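Local structure of aminotransferase, class III (Thermomicrobium roseum, 6IO1) at the interface of chains A and B. The protein catalyses transamination as a thermostable (S)-enantioselective omega-transaminase that uses pyridoxal 5'-phosphate as its cofactor. Numbering follows the deposited sequence. Chains: chain A/B, Aminotransferase, class III.

The interface of chains A and B. Residues chain A 89, 323-324; chain B 60, 62, 289.
B:Leu60 lays its CD1 methyl over the centre of one face of the A:Phe89 ring, 3.7 Å from the ring centroid. All six ring carbons lie at nearly equal range from that methyl, which identifies a CH-pi contact and not an edge contact. The two side chains cross at about a right angle; chi2 of 180° sets CD1 anti to CA, and this branch continues the extended chain to bring its methyl to the ring. The same methyl also packs on A:Thr323, with CD1 3.8 Å from the threonine methyl CG2, so one leucine branch is shared by an aromatic face and an aliphatic group of chain A. With an alanine in place of A:Phe89, the CD1 methyl would probably lose its aromatic platform and a gap would open beside the leucine.

Polar contact across the boundary is slight. The side-chain amine NZ of B:Lys289 reaches the A:Thr323 hydroxyl OG1 at 3.2 Å, a weak hydrogen bond. Its stronger anchor lies within chain B, where NZ donates to the B:Leu60 carbonyl O at 2.8 Å, tilted 26° from the carbonyl plane. The lysine chain runs extended and then bends at its last torsion (chi4 -58°), which turns NZ toward both oxygens.

B:Asn62 forms a second intrachain brace: the B:Leu60 backbone N donates to its amide OD1 at 2.8 Å, from above the carbonyl plane. With OD1 engaged, ND2 packs against A:Tyr324 ring carbon CE1 at 3.3 Å. Within chain A, the CG2 methyl of A:Thr323 lies over the centre of one face of the tyrosine ring, 4.2 Å above its plane.

B:Lys289 is the catalytic lysine of class-III aminotransferases, the residue that carries pyridoxal phosphate as the internal aldimine; the cofactor here is in its PMP form. Consistent with the family's dimers, whose active sites draw on both subunits, the two-fold interface places A:Thr323 beside the partner's catalytic lysine and is likely to steady its amine.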
# COMPACT_ATOMS: atom_id res chain seq x y z
N PHE A 89 10.66 -9.25 -6.23
CA PHE A 89 11.89 -9.15 -5.47
C PHE A 89 12.93 -10.12 -6.02
O PHE A 89 12.61 -11.10 -6.71
CB PHE A 89 11.64 -9.48 -3.99
CG PHE A 89 10.92 -8.40 -3.22
CD1 PHE A 89 9.91 -7.65 -3.81
CD2 PHE A 89 11.25 -8.15 -1.90
CE1 PHE A 89 9.25 -6.68 -3.09
CE2 PHE A 89 10.59 -7.17 -1.18
CZ PHE A 89 9.59 -6.43 -1.77
N THR A 323 5.75 -5.63 -0.75
CA THR A 323 5.66 -7.08 -0.91
C THR A 323 4.89 -7.46 -2.17
O THR A 323 5.31 -8.37 -2.90
CB THR A 323 4.99 -7.70 0.32
OG1 THR A 323 5.85 -7.56 1.46
CG2 THR A 323 4.69 -9.17 0.09
N TYR A 324 3.79 -6.77 -2.45
CA TYR A 324 2.91 -7.14 -3.55
C TYR A 324 3.22 -6.39 -4.84
O TYR A 324 2.36 -6.32 -5.73
CB TYR A 324 1.45 -6.94 -3.13
CG TYR A 324 1.03 -7.99 -2.13
CD1 TYR A 324 1.23 -9.34 -2.41
CD2 TYR A 324 0.47 -7.65 -0.91
CE1 TYR A 324 0.88 -10.31 -1.50
CE2 TYR A 324 0.11 -8.62 0.00
CZ TYR A 324 0.31 -9.95 -0.30
OH TYR A 324 -0.05 -10.93 0.59
N LEU B 60 6.87 -14.44 -0.63
CA LEU B 60 7.46 -13.53 0.35
C LEU B 60 6.82 -13.79 1.72
O LEU B 60 6.09 -12.95 2.25
CB LEU B 60 7.29 -12.07 -0.09
CG LEU B 60 8.15 -11.64 -1.28
CD1 LEU B 60 7.89 -10.18 -1.62
CD2 LEU B 60 9.62 -11.87 -1.00
N ASN B 62 4.36 -15.54 2.36
CA ASN B 62 2.93 -15.27 2.33
C ASN B 62 2.06 -16.34 1.67
O ASN B 62 0.86 -16.36 1.96
CB ASN B 62 2.64 -13.93 1.64
CG ASN B 62 3.22 -13.83 0.25
OD1 ASN B 62 4.13 -14.58 -0.11
ND2 ASN B 62 2.71 -12.89 -0.53
N LYS B 289 0.11 -10.43 4.16
CA LYS B 289 0.70 -11.66 3.63
C LYS B 289 -0.27 -12.83 3.68
O LYS B 289 -1.17 -12.95 2.84
CB LYS B 289 1.98 -12.00 4.40
CG LYS B 289 3.13 -11.02 4.18
CD LYS B 289 4.43 -11.55 4.77
CE LYS B 289 5.59 -10.60 4.51
NZ LYS B 289 5.80 -10.34 3.06